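Local atomic coordinates of putative heme binding protein (Tannerella forsythia, PDB entry 6EU8), a protein that belongs to the HmuY-like family and probably binds heme, though with heme-binding properties that differ from those of its Porphyromonas gingivalis relative. Residues I78-G83 / K135-L140; E109-M114 / A131-V136. All blocks are in the same frame, centred on the assembly; numbering follows the deposited sequence.

Contact 1: residues I78-G83 / K135-L140; sequences IRTNEG and KVNPVL
L140 meets I78 with CB and CD1, and T80 with CD1: its CD1 lies 3.9 Å from I78 CG2 and equally far from T80 CG2, the leucine crossing both side chains at about a right angle. I78 offers this branch because CG2 stands anti to its backbone N, and the residue also touches I73 and W143. The backbones are joined by N137 N to I78 O (2.9 Å, 168° at the hydrogen). Farther along, R79 and K135 meet in another manner. Methylene CD of K135 sits 3.6 Å above one face of the R79 guanidinium, offset toward its rim, and NZ continues to 4.6 Å from R79 NH2. Two like charges so close should repel mildly, an effect probably eased by the salt bridge from R79 NH1 to E62. A bend at chi3 (-71°) sets NE of R79 where it donates to T80 O at 3.1 Å, which helps fix the plane that K135 covers. R79 CB meanwhile comes to 3.4 Å from K135 O, a buried carbonyl oxygen with no polar partner in the model. N137, its CG anti to the backbone N, accepts from L140 N through a lone pair of OD1, in the carbonyl plane; its ND2 and T80 OG1 both bond D107 OD1. T80 OG1 also accepts from G83 N. D107 thus links an Asx motif at N137 to an ST motif at T80, where an outermost strand of the four-stranded antiparallel sheet meets the end of strand 127-136.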
loop_
_atom_site.group_PDB
_atom_site.type_symbol
_atom_site.label_atom_id
_atom_site.label_comp_id
_atom_site.label_asym_id
_atom_site.label_seq_id
_atom_site.Cartn_x
_atom_site.Cartn_y
_atom_site.Cartn_z
ATOM N N ILE A 78 -2.238 -0.728 -1.164
ATOM C CA ILE A 78 -1.406 -1.073 0.011
ATOM C C ILE A 78 -1.245 -2.583 0.032
ATOM O O ILE A 78 -2.260 -3.322 -0.078
ATOM C CB ILE A 78 -2.050 -0.684 1.363
ATOM C CG1 ILE A 78 -2.690 0.694 1.309
ATOM C CG2 ILE A 78 -1.017 -0.772 2.489
ATOM C CD1 ILE A 78 -1.726 1.796 1.141
ATOM N N ARG A 79 0.005 -3.055 0.112
ATOM C CA ARG A 79 0.270 -4.488 0.328
ATOM C C ARG A 79 1.133 -4.678 1.572
ATOM O O ARG A 79 1.657 -3.730 2.143
ATOM C CB ARG A 79 0.940 -5.142 -0.878
ATOM C CG ARG A 79 2.367 -4.684 -1.118
ATOM C CD ARG A 79 3.114 -5.554 -2.100
ATOM N NE ARG A 79 3.426 -6.861 -1.517
ATOM C CZ ARG A 79 4.393 -7.668 -1.940
ATOM N NH1 ARG A 79 5.175 -7.341 -2.966
ATOM N NH2 ARG A 79 4.580 -8.834 -1.283
ATOM N N THR A 80 1.288 -5.954 1.946
ATOM C CA THR A 80 2.147 -6.358 3.057
ATOM C C THR A 80 3.271 -7.266 2.553
ATOM O O THR A 80 3.253 -7.719 1.407
ATOM C CB THR A 80 1.324 -7.110 4.137
ATOM O OG1 THR A 80 0.910 -8.400 3.653
ATOM C CG2 THR A 80 0.126 -6.293 4.584
ATOM N N ASN A 81 4.227 -7.564 3.451
ATOM C CA ASN A 81 5.329 -8.510 3.130
ATOM C C ASN A 81 4.952 -9.890 3.669
ATOM O O ASN A 81 5.446 -10.306 4.738
ATOM C CB ASN A 81 6.657 -8.005 3.708
ATOM C CG ASN A 81 7.849 -8.803 3.222
ATOM O OD1 ASN A 81 7.706 -9.695 2.385
ATOM N ND2 ASN A 81 9.032 -8.467 3.712
ATOM N N GLU A 82 4.088 -10.596 2.939
ATOM C CA GLU A 82 3.476 -11.862 3.385
ATOM C C GLU A 82 2.815 -11.751 4.774
ATOM O O GLU A 82 2.969 -12.634 5.652
ATOM C CB GLU A 82 4.522 -13.012 3.343
ATOM C CG GLU A 82 5.061 -13.336 1.962
ATOM C CD GLU A 82 6.214 -14.334 2.016
ATOM O OE1 GLU A 82 6.060 -15.365 2.690
ATOM O OE2 GLU A 82 7.282 -14.076 1.437
ATOM N N GLY A 83 2.073 -10.667 4.977
ATOM C CA GLY A 83 1.298 -10.416 6.184
ATOM C C GLY A 83 -0.185 -10.603 6.042
ATOM O O GLY A 83 -0.668 -11.160 5.058
ATOM N N LYS A 135 0.542 -7.730 -6.188
ATOM C CA LYS A 135 -0.033 -8.141 -4.900
ATOM C C LYS A 135 -0.576 -6.913 -4.174
ATOM O O LYS A 135 0.126 -5.905 -4.062
ATOM C CB LYS A 135 1.024 -8.840 -4.011
ATOM C CG LYS A 135 1.523 -10.154 -4.577
ATOM C CD LYS A 135 2.636 -10.781 -3.735
ATOM C CE LYS A 135 3.086 -12.113 -4.319
ATOM N NZ LYS A 135 4.571 -12.230 -4.356
ATOM N N VAL A 136 -1.819 -7.014 -3.678
ATOM C CA VAL A 136 -2.502 -5.957 -2.947
ATOM C C VAL A 136 -3.288 -6.595 -1.794
ATOM O O VAL A 136 -3.812 -7.702 -1.945
ATOM C CB VAL A 136 -3.460 -5.117 -3.851
ATOM C CG1 VAL A 136 -2.666 -4.455 -4.980
ATOM C CG2 VAL A 136 -4.597 -5.958 -4.436
ATOM N N ASN A 137 -3.430 -5.900 -0.684
ATOM C CA ASN A 137 -4.220 -6.425 0.434
ATOM C C ASN A 137 -5.662 -5.931 0.333
ATOM O O ASN A 137 -5.885 -4.704 0.277
ATOM C CB ASN A 137 -3.621 -6.013 1.770
ATOM C CG ASN A 137 -4.267 -6.772 2.915
ATOM O OD1 ASN A 137 -5.295 -6.381 3.434
ATOM N ND2 ASN A 137 -3.691 -7.918 3.235
ATOM N N PRO A 138 -6.654 -6.856 0.291
ATOM C CA PRO A 138 -8.048 -6.449 0.062
ATOM C C PRO A 138 -8.718 -5.771 1.272
ATOM O O PRO A 138 -9.733 -5.097 1.093
ATOM C CB PRO A 138 -8.736 -7.777 -0.273
ATOM C CG PRO A 138 -7.939 -8.787 0.448
ATOM C CD PRO A 138 -6.528 -8.318 0.390
ATOM N N VAL A 139 -8.183 -5.972 2.489
ATOM C CA VAL A 139 -8.641 -5.260 3.678
ATOM C C VAL A 139 -8.043 -3.832 3.705
ATOM O O VAL A 139 -8.779 -2.845 3.816
ATOM C CB VAL A 139 -8.338 -6.050 4.997
ATOM C CG1 VAL A 139 -8.554 -5.181 6.243
ATOM C CG2 VAL A 139 -9.198 -7.322 5.047
ATOM N N LEU A 140 -6.730 -3.711 3.545
ATOM C CA LEU A 140 -6.112 -2.389 3.598
ATOM C C LEU A 140 -6.603 -1.476 2.477
ATOM O O LEU A 140 -6.609 -0.283 2.666
ATOM C CB LEU A 140 -4.590 -2.488 3.636
ATOM C CG LEU A 140 -4.038 -3.183 4.897
ATOM C CD1 LEU A 140 -2.550 -3.489 4.749
ATOM C CD2 LEU A 140 -4.325 -2.366 6.138
HETATM O O HOH W 1 -4.855 -2.108 -1.397
#

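Contact 2: residues E109-M114 / A131-V136; sequences EIKDKM and AGMAKV
E109 and I110 lie opposite K135 and A134 across two neighbouring strands of the larger antiparallel sheet, where I110 and A134 form a hydrogen-bonded pair and E109 and K135 a non-hydrogen-bonded one. The bond from I110 N to A134 O is short and straight (2.8 Å, 168° at the hydrogen), and A134 N returns one to I110 O. With CG1 between the backbone N and the carbonyl carbon (chi1 57°), I110 lays this atom 3.5 Å from A134 O. Its CD1 lies against both methyls of V136, the two side chains crossing at about a right angle. M114 comes to A134 from beyond the turn in its own segment. Its CG is anti to the backbone N; SD lies 4.0 Å from A134 CB, and the bend at chi3 turns CE back to the same distance, where it also nears A131 CB. On the opposite face, E109 CB receives the CE methyl of M133 at 3.6 Å, and the same methyl touches OE1. E109 runs side by side with K135, yet its OE2 stays 4.7 Å from NZ, so any attraction between the charges acts without direct contact. D112 N donates to G132 O from 58° out of the carbonyl plane, while OD1 bonds H45. Near this turn one backbone-bound water donates to I110 O and A131 O and accepts from K113 N.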
loop_
_atom_site.group_PDB
_atom_site.type_symbol
_atom_site.label_atom_id
_atom_site.label_comp_id
_atom_site.label_asym_id
_atom_site.label_seq_id
_atom_site.Cartn_x
_atom_site.Cartn_y
_atom_site.Cartn_z
ATOM N N GLU A 109 -3.274 -11.765 -5.423
ATOM C CA GLU A 109 -2.608 -11.492 -6.704
ATOM C C GLU A 109 -3.635 -11.011 -7.705
ATOM O O GLU A 109 -4.682 -11.674 -7.888
ATOM C CB GLU A 109 -1.942 -12.764 -7.269
ATOM C CG GLU A 109 -0.690 -13.191 -6.510
ATOM C CD GLU A 109 0.131 -14.269 -7.214
ATOM O OE1 GLU A 109 -0.327 -14.863 -8.220
ATOM O OE2 GLU A 109 1.262 -14.518 -6.747
ATOM N N ILE A 110 -3.346 -9.891 -8.385
ATOM C CA ILE A 110 -4.221 -9.357 -9.429
ATOM C C ILE A 110 -3.449 -9.282 -10.756
ATOM O O ILE A 110 -2.339 -8.738 -10.808
ATOM C CB ILE A 110 -4.854 -8.012 -9.046
ATOM C CG1 ILE A 110 -3.809 -6.952 -8.699
ATOM C CG2 ILE A 110 -5.800 -8.199 -7.866
ATOM C CD1 ILE A 110 -4.420 -5.557 -8.565
ATOM N N LYS A 111 -4.051 -9.836 -11.809
ATOM C CA LYS A 111 -3.452 -9.967 -13.132
ATOM C C LYS A 111 -3.944 -8.877 -14.111
ATOM O O LYS A 111 -5.149 -8.715 -14.312
ATOM C CB LYS A 111 -3.833 -11.335 -13.696
ATOM C CG LYS A 111 -3.175 -11.689 -15.004
ATOM C CD LYS A 111 -3.662 -13.056 -15.496
ATOM C CE LYS A 111 -3.192 -13.361 -16.902
ATOM N NZ LYS A 111 -3.653 -14.724 -17.307
ATOM N N ASP A 112 -3.015 -8.125 -14.694
ATOM C CA ASP A 112 -3.310 -7.122 -15.729
ATOM C C ASP A 112 -4.372 -6.142 -15.280
ATOM O O ASP A 112 -5.322 -5.810 -16.024
ATOM C CB ASP A 112 -3.721 -7.807 -17.045
ATOM C CG ASP A 112 -2.563 -8.497 -17.738
ATOM O OD1 ASP A 112 -1.414 -8.081 -17.600
ATOM O OD2 ASP A 112 -2.820 -9.452 -18.510
ATOM N N LYS A 113 -4.221 -5.660 -14.053
ATOM C CA LYS A 113 -5.238 -4.778 -13.447
ATOM C C LYS A 113 -4.651 -3.516 -12.818
ATOM O O LYS A 113 -5.241 -2.441 -12.943
ATOM C CB LYS A 113 -6.093 -5.552 -12.444
ATOM C CG LYS A 113 -7.200 -6.369 -13.126
ATOM C CD LYS A 113 -7.819 -7.431 -12.227
ATOM C CE LYS A 113 -8.901 -8.213 -12.973
ATOM N NZ LYS A 113 -9.177 -9.539 -12.346
ATOM N N MET A 114 -3.503 -3.600 -12.144
ATOM C CA MET A 114 -2.944 -2.427 -11.449
ATOM C C MET A 114 -2.252 -1.459 -12.408
ATOM O O MET A 114 -1.358 -1.866 -13.159
ATOM C CB MET A 114 -1.982 -2.840 -10.344
ATOM C CG MET A 114 -1.569 -1.697 -9.408
ATOM S SD MET A 114 -0.261 -2.111 -8.218
ATOM C CE MET A 114 1.136 -2.111 -9.282
ATOM N N ALA A 131 0.417 -3.671 -14.637
ATOM C CA ALA A 131 1.356 -4.690 -14.122
ATOM C C ALA A 131 0.862 -6.075 -14.505
ATOM O O ALA A 131 -0.297 -6.405 -14.291
ATOM C CB ALA A 131 1.463 -4.557 -12.626
ATOM N N GLY A 132 1.735 -6.922 -15.072
ATOM C CA GLY A 132 1.293 -8.293 -15.416
ATOM C C GLY A 132 0.752 -9.065 -14.218
ATOM O O GLY A 132 -0.261 -9.766 -14.309
ATOM N N MET A 133 1.428 -8.929 -13.080
ATOM C CA MET A 133 0.963 -9.444 -11.828
ATOM C C MET A 133 1.352 -8.484 -10.704
ATOM O O MET A 133 2.466 -7.980 -10.727
ATOM C CB MET A 133 1.675 -10.793 -11.567
ATOM C CG MET A 133 1.291 -11.941 -12.481
ATOM S SD MET A 133 -0.407 -12.554 -12.374
ATOM C CE MET A 133 -0.868 -12.181 -10.690
ATOM N N ALA A 134 0.446 -8.255 -9.762
ATOM C CA ALA A 134 0.722 -7.453 -8.580
ATOM C C ALA A 134 0.001 -8.028 -7.355
ATOM O O ALA A 134 -0.999 -8.735 -7.482
ATOM C CB ALA A 134 0.349 -5.971 -8.797
ATOM N N LYS A 135 0.542 -7.730 -6.188
ATOM C CA LYS A 135 -0.033 -8.141 -4.900
ATOM C C LYS A 135 -0.576 -6.913 -4.174
ATOM O O LYS A 135 0.126 -5.905 -4.062
ATOM C CB LYS A 135 1.024 -8.840 -4.011
ATOM C CG LYS A 135 1.523 -10.154 -4.577
ATOM C CD LYS A 135 2.636 -10.781 -3.735
ATOM C CE LYS A 135 3.086 -12.113 -4.319
ATOM N NZ LYS A 135 4.571 -12.230 -4.356
ATOM N N VAL A 136 -1.819 -7.014 -3.678
ATOM C CA VAL A 136 -2.502 -5.957 -2.947
ATOM C C VAL A 136 -3.288 -6.595 -1.794
ATOM O O VAL A 136 -3.812 -7.702 -1.945
ATOM C CB VAL A 136 -3.460 -5.117 -3.851
ATOM C CG1 VAL A 136 -2.666 -4.455 -4.980
ATOM C CG2 VAL A 136 -4.597 -5.958 -4.436
HETATM O O HOH W 2 -2.041 -6.239 -12.129
#

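In the fold
Contacts 1 and 2 have centres about 12 Å apart and follow one another on strand 127-136, sharing K135 and V136. In chain order come 78-83, then 109-114, and finally 131-136 running into 135-140. Contact 2 lies within the large antiparallel sheet, joining neighbouring strands 105-111 and 127-136; contact 1, nearer the centre of the chain, ties the end of the same strand to strand 77-80 of the four-stranded sheet. The pair illustrates how a single strand can serve two sheets, by regular pairing along its length and by a turn at its end, in this mostly beta protein.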